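Local coordinates for protein fructokinase (Xylella fastidiosa Temecula1, PDB 3LJS) that probably phosphorylates fructose at the expense of ATP, as a member of the PfkB (ribokinase-like) family of carbohydrate kinases, at residues G81-F94 with S106-R118. Residues are numbered along the deposited sequence; the frame is centred on the assembly and turned at random.
Sequences GIVRTSTAKTALAF and SFYRPPAADLLFR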
loop_
_atom_site.group_PDB
_atom_site.type_symbol
_atom_site.label_atom_id
_atom_site.label_comp_id
_atom_site.label_asym_id
_atom_site.label_seq_id
_atom_site.Cartn_x
_atom_site.Cartn_y
_atom_site.Cartn_z
ATOM N N GLY B 81 -4.844 11.673 22.157
ATOM C CA GLY B 81 -5.099 10.246 22.259
ATOM C C GLY B 81 -4.557 9.397 21.125
ATOM O O GLY B 81 -4.815 8.196 21.069
ATOM N N ILE B 82 -3.818 10.012 20.212
ATOM C CA ILE B 82 -3.249 9.270 19.096
ATOM C C ILE B 82 -1.914 8.661 19.503
ATOM O O ILE B 82 -1.108 9.314 20.156
ATOM C CB ILE B 82 -3.007 10.185 17.866
ATOM C CG1 ILE B 82 -4.341 10.640 17.272
ATOM C CG2 ILE B 82 -2.202 9.436 16.803
ATOM C CD1 ILE B 82 -4.197 11.619 16.116
ATOM N N VAL B 83 -1.693 7.399 19.144
ATOM C CA VAL B 83 -0.422 6.744 19.437
ATOM C C VAL B 83 0.185 6.346 18.099
ATOM O O VAL B 83 -0.524 6.262 17.094
ATOM C CB VAL B 83 -0.587 5.500 20.338
ATOM C CG1 VAL B 83 -0.977 5.936 21.745
ATOM C CG2 VAL B 83 -1.620 4.562 19.757
ATOM N N ARG B 84 1.491 6.106 18.079
ATOM C CA ARG B 84 2.171 5.766 16.832
ATOM C C ARG B 84 2.890 4.423 16.870
ATOM O O ARG B 84 3.210 3.906 17.939
ATOM C CB ARG B 84 3.195 6.860 16.490
ATOM C CG ARG B 84 2.664 8.291 16.572
ATOM C CD ARG B 84 1.577 8.555 15.535
ATOM N NE ARG B 84 2.105 8.685 14.180
ATOM C CZ ARG B 84 2.583 9.812 13.663
ATOM N NH1 ARG B 84 2.604 10.925 14.384
ATOM N NH2 ARG B 84 3.037 9.830 12.417
ATOM N N THR B 85 3.143 3.864 15.692
ATOM C CA THR B 85 3.855 2.600 15.588
ATOM C C THR B 85 4.636 2.490 14.281
ATOM O O THR B 85 4.217 3.012 13.248
ATOM C CB THR B 85 2.908 1.400 15.683
ATOM O OG1 THR B 85 3.678 0.192 15.604
ATOM C CG2 THR B 85 1.892 1.424 14.554
ATOM N N SER B 86 5.776 1.807 14.344
ATOM C CA SER B 86 6.628 1.593 13.179
ATOM C C SER B 86 6.540 0.127 12.786
ATOM O O SER B 86 7.189 -0.308 11.837
ATOM C CB SER B 86 8.084 1.938 13.512
ATOM O OG SER B 86 8.220 3.305 13.863
ATOM N N THR B 87 5.733 -0.628 13.524
ATOM C CA THR B 87 5.561 -2.058 13.284
ATOM C C THR B 87 4.789 -2.353 12.005
ATOM O O THR B 87 4.991 -3.388 11.370
ATOM C CB THR B 87 4.839 -2.723 14.476
ATOM O OG1 THR B 87 5.647 -2.588 15.651
ATOM C CG2 THR B 87 4.594 -4.202 14.209
ATOM N N ALA B 88 3.895 -1.445 11.633
ATOM C CA ALA B 88 3.104 -1.614 10.426
ATOM C C ALA B 88 2.854 -0.258 9.785
ATOM O O ALA B 88 2.972 0.788 10.433
ATOM C CB ALA B 88 1.778 -2.303 10.750
ATOM N N LYS B 89 2.513 -0.286 8.505
ATOM C CA LYS B 89 2.257 0.930 7.752
ATOM C C LYS B 89 0.821 1.405 7.909
ATOM O O LYS B 89 -0.068 0.647 8.315
ATOM C CB LYS B 89 2.526 0.686 6.266
ATOM C CG LYS B 89 3.933 0.204 5.937
ATOM C CD LYS B 89 4.948 1.303 6.158
ATOM C CE LYS B 89 6.337 0.878 5.712
ATOM N NZ LYS B 89 7.327 1.957 5.985
ATOM N N THR B 90 0.606 2.672 7.581
ATOM C CA THR B 90 -0.721 3.261 7.620
ATOM C C THR B 90 -1.503 2.549 6.520
ATOM O O THR B 90 -1.005 2.379 5.406
ATOM C CB THR B 90 -0.661 4.762 7.293
ATOM O OG1 THR B 90 0.152 5.425 8.269
ATOM C CG2 THR B 90 -2.055 5.364 7.285
ATOM N N ALA B 91 -2.716 2.119 6.833
ATOM C CA ALA B 91 -3.542 1.428 5.855
ATOM C C ALA B 91 -3.847 2.317 4.656
ATOM O O ALA B 91 -3.958 3.544 4.780
ATOM C CB ALA B 91 -4.847 0.972 6.501
ATOM N N LEU B 92 -3.996 1.685 3.495
ATOM C CA LEU B 92 -4.311 2.393 2.263
ATOM C C LEU B 92 -5.562 1.783 1.655
ATOM O O LEU B 92 -5.746 0.564 1.671
ATOM C CB LEU B 92 -3.163 2.275 1.249
ATOM C CG LEU B 92 -1.772 2.768 1.636
ATOM C CD1 LEU B 92 -0.803 2.458 0.487
ATOM C CD2 LEU B 92 -1.799 4.264 1.933
ATOM N N ALA B 93 -6.423 2.641 1.124
ATOM C CA ALA B 93 -7.648 2.200 0.481
ATOM C C ALA B 93 -7.641 2.794 -0.920
ATOM O O ALA B 93 -7.885 3.988 -1.099
ATOM C CB ALA B 93 -8.866 2.696 1.260
ATOM N N PHE B 94 -7.327 1.968 -1.911
ATOM C CA PHE B 94 -7.292 2.426 -3.292
ATOM C C PHE B 94 -8.695 2.379 -3.879
ATOM O O PHE B 94 -9.383 1.361 -3.789
ATOM C CB PHE B 94 -6.333 1.556 -4.110
ATOM C CG PHE B 94 -4.886 1.892 -3.899
ATOM C CD1 PHE B 94 -4.283 2.904 -4.636
ATOM C CD2 PHE B 94 -4.135 1.224 -2.937
ATOM C CE1 PHE B 94 -2.954 3.252 -4.423
ATOM C CE2 PHE B 94 -2.806 1.560 -2.711
ATOM C CZ PHE B 94 -2.211 2.582 -3.458
ATOM N N SER B 106 -9.326 -1.628 -3.334
ATOM C CA SER B 106 -8.157 -2.462 -3.081
ATOM C C SER B 106 -7.504 -1.967 -1.794
ATOM O O SER B 106 -6.857 -0.916 -1.774
ATOM C CB SER B 106 -7.165 -2.371 -4.242
ATOM O OG SER B 106 -6.012 -3.157 -3.980
ATOM N N PHE B 107 -7.674 -2.730 -0.721
ATOM C CA PHE B 107 -7.133 -2.351 0.577
ATOM C C PHE B 107 -5.796 -2.980 0.940
ATOM O O PHE B 107 -5.553 -4.157 0.668
ATOM C CB PHE B 107 -8.124 -2.723 1.684
ATOM C CG PHE B 107 -9.446 -2.024 1.588
ATOM C CD1 PHE B 107 -9.590 -0.718 2.039
ATOM C CD2 PHE B 107 -10.554 -2.679 1.061
ATOM C CE1 PHE B 107 -10.824 -0.069 1.970
ATOM C CE2 PHE B 107 -11.792 -2.042 0.986
ATOM C CZ PHE B 107 -11.924 -0.732 1.444
ATOM N N TYR B 108 -4.933 -2.182 1.558
ATOM C CA TYR B 108 -3.660 -2.674 2.052
ATOM C C TYR B 108 -3.900 -2.647 3.557
ATOM O O TYR B 108 -3.453 -1.731 4.261
ATOM C CB TYR B 108 -2.505 -1.746 1.639
ATOM C CG TYR B 108 -2.030 -2.024 0.226
ATOM C CD1 TYR B 108 -0.828 -2.698 -0.009
ATOM C CD2 TYR B 108 -2.838 -1.716 -0.870
ATOM C CE1 TYR B 108 -0.450 -3.065 -1.306
ATOM C CE2 TYR B 108 -2.471 -2.081 -2.168
ATOM C CZ TYR B 108 -1.280 -2.761 -2.375
ATOM O OH TYR B 108 -0.950 -3.177 -3.643
ATOM N N ARG B 109 -4.638 -3.647 4.048
ATOM C CA ARG B 109 -4.951 -3.684 5.466
ATOM C C ARG B 109 -5.053 -5.004 6.240
ATOM O O ARG B 109 -5.412 -4.981 7.415
ATOM C CB ARG B 109 -6.214 -2.854 5.730
ATOM C CG ARG B 109 -6.536 -2.664 7.210
ATOM C CD ARG B 109 -7.610 -1.622 7.394
ATOM N NE ARG B 109 -7.899 -1.347 8.794
ATOM C CZ ARG B 109 -8.764 -2.031 9.535
ATOM N NH1 ARG B 109 -9.435 -3.054 9.019
ATOM N NH2 ARG B 109 -8.990 -1.663 10.790
ATOM N N PRO B 110 -4.796 -6.170 5.620
ATOM C CA PRO B 110 -4.939 -7.264 6.590
ATOM C C PRO B 110 -4.049 -6.800 7.753
ATOM O O PRO B 110 -4.427 -6.931 8.917
ATOM C CB PRO B 110 -4.383 -8.469 5.838
ATOM C CG PRO B 110 -4.794 -8.173 4.412
ATOM C CD PRO B 110 -4.489 -6.683 4.269
ATOM N N PRO B 111 -2.847 -6.253 7.437
ATOM C CA PRO B 111 -1.899 -5.735 8.433
ATOM C C PRO B 111 -1.849 -4.211 8.242
ATOM O O PRO B 111 -1.782 -3.727 7.109
ATOM C CB PRO B 111 -0.594 -6.399 8.041
ATOM C CG PRO B 111 -0.650 -6.329 6.563
ATOM C CD PRO B 111 -2.111 -6.638 6.216
ATOM N N ALA B 112 -1.908 -3.461 9.337
ATOM C CA ALA B 112 -1.866 -2.004 9.273
ATOM C C ALA B 112 -1.706 -1.415 10.672
ATOM O O ALA B 112 -2.036 -2.054 11.672
ATOM C CB ALA B 112 -3.136 -1.464 8.613
ATOM N N ALA B 113 -1.213 -0.186 10.734
ATOM C CA ALA B 113 -0.988 0.478 12.006
ATOM C C ALA B 113 -2.212 0.572 12.914
ATOM O O ALA B 113 -2.121 0.282 14.111
ATOM C CB ALA B 113 -0.422 1.870 11.761
ATOM N N ASP B 114 -3.355 0.967 12.357
ATOM C CA ASP B 114 -4.562 1.135 13.170
ATOM C C ASP B 114 -5.024 -0.141 13.875
ATOM O O ASP B 114 -5.698 -0.080 14.907
ATOM C CB ASP B 114 -5.713 1.717 12.329
ATOM C CG ASP B 114 -6.360 0.689 11.423
ATOM O OD1 ASP B 114 -5.875 0.479 10.286
ATOM O OD2 ASP B 114 -7.364 0.082 11.851
ATOM N N LEU B 115 -4.651 -1.293 13.323
ATOM C CA LEU B 115 -5.022 -2.587 13.901
ATOM C C LEU B 115 -4.221 -2.943 15.156
ATOM O O LEU B 115 -4.571 -3.879 15.872
ATOM C CB LEU B 115 -4.806 -3.705 12.876
ATOM C CG LEU B 115 -5.910 -4.212 11.944
ATOM C CD1 LEU B 115 -7.233 -3.552 12.236
ATOM C CD2 LEU B 115 -5.480 -3.983 10.514
ATOM N N LEU B 116 -3.153 -2.199 15.420
ATOM C CA LEU B 116 -2.288 -2.490 16.561
ATOM C C LEU B 116 -2.580 -1.722 17.845
ATOM O O LEU B 116 -1.843 -1.840 18.825
ATOM C CB LEU B 116 -0.825 -2.289 16.150
ATOM C CG LEU B 116 -0.041 -3.484 15.580
ATOM C CD1 LEU B 116 -0.956 -4.542 15.009
ATOM C CD2 LEU B 116 0.928 -2.971 14.529
ATOM N N PHE B 117 -3.649 -0.934 17.847
ATOM C CA PHE B 117 -4.018 -0.189 19.046
ATOM C C PHE B 117 -4.450 -1.231 20.083
ATOM O O PHE B 117 -5.209 -2.143 19.768
ATOM C CB PHE B 117 -5.190 0.754 18.747
ATOM C CG PHE B 117 -5.485 1.733 19.852
ATOM C CD1 PHE B 117 -5.066 3.059 19.755
ATOM C CD2 PHE B 117 -6.186 1.335 20.990
ATOM C CE1 PHE B 117 -5.343 3.978 20.774
ATOM C CE2 PHE B 117 -6.467 2.244 22.015
ATOM C CZ PHE B 117 -6.045 3.568 21.905
ATOM N N ARG B 118 -3.959 -1.110 21.309
ATOM C CA ARG B 118 -4.324 -2.057 22.360
ATOM C C ARG B 118 -4.905 -1.309 23.553
ATOM O O ARG B 118 -4.731 -0.096 23.672
ATOM C CB ARG B 118 -3.104 -2.894 22.782
ATOM C CG ARG B 118 -2.638 -3.886 21.702
ATOM C CD ARG B 118 -3.723 -4.923 21.380
ATOM N NE ARG B 118 -3.360 -5.789 20.255
ATOM C CZ ARG B 118 -3.746 -5.604 18.993
ATOM N NH1 ARG B 118 -4.530 -4.579 18.661
ATOM N NH2 ARG B 118 -3.329 -6.442 18.051
HETATM O O HOH W 1 -3.779 2.081 9.575
#
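A91 sits where the hairpin of strands 92-97 and 103-108 meets the turn at 112-116, and it is tightly enclosed. Its CB lies 3.6 Å from A112 CB, with the R109 side chain alongside. With CG anti to the backbone N (chi1 -172°) and the chain extended to NE, R109 reaches D114 and grips it side-on: NE bonds OD1, and NH2 forms the salt bridge to OD2 at 2.6 Å, each oxygen using its syn lone pair. L115 CD2 lies over one guanidinium face. A water accepts from A91 N and D114 N and donates to D114 OD1, joining both segments. Nearby, A113 N bonds K89 O at 2.8 Å, tying the turn to the chain just before A91. In the antiparallel hairpin, F94 and S106 pair through two backbone bonds. On one face F94 and Y108 meet obliquely, CE2 to CE2 at 3.7 Å; on the other, A93 CB touches F107 CE1 at 3.5 Å. The looser, solvent side is at T87, whose CB and CG2 only brush L116 CD2 at 3.9 Å. At the far end V83 CG2 approaches the F117 ring, itself flanked edge-to-face by F10, H121 and F122. Strand 82-85 edges the large sheet beside strand 53-60, while the hairpin forms one side of the four-stranded sheet beyond strand 14-19, consistent with the lid of PfkB sugar kinases; there Y108 OH bonds T90 O of the second subunit, and F94 meets F64 of that subunit edge-to-face.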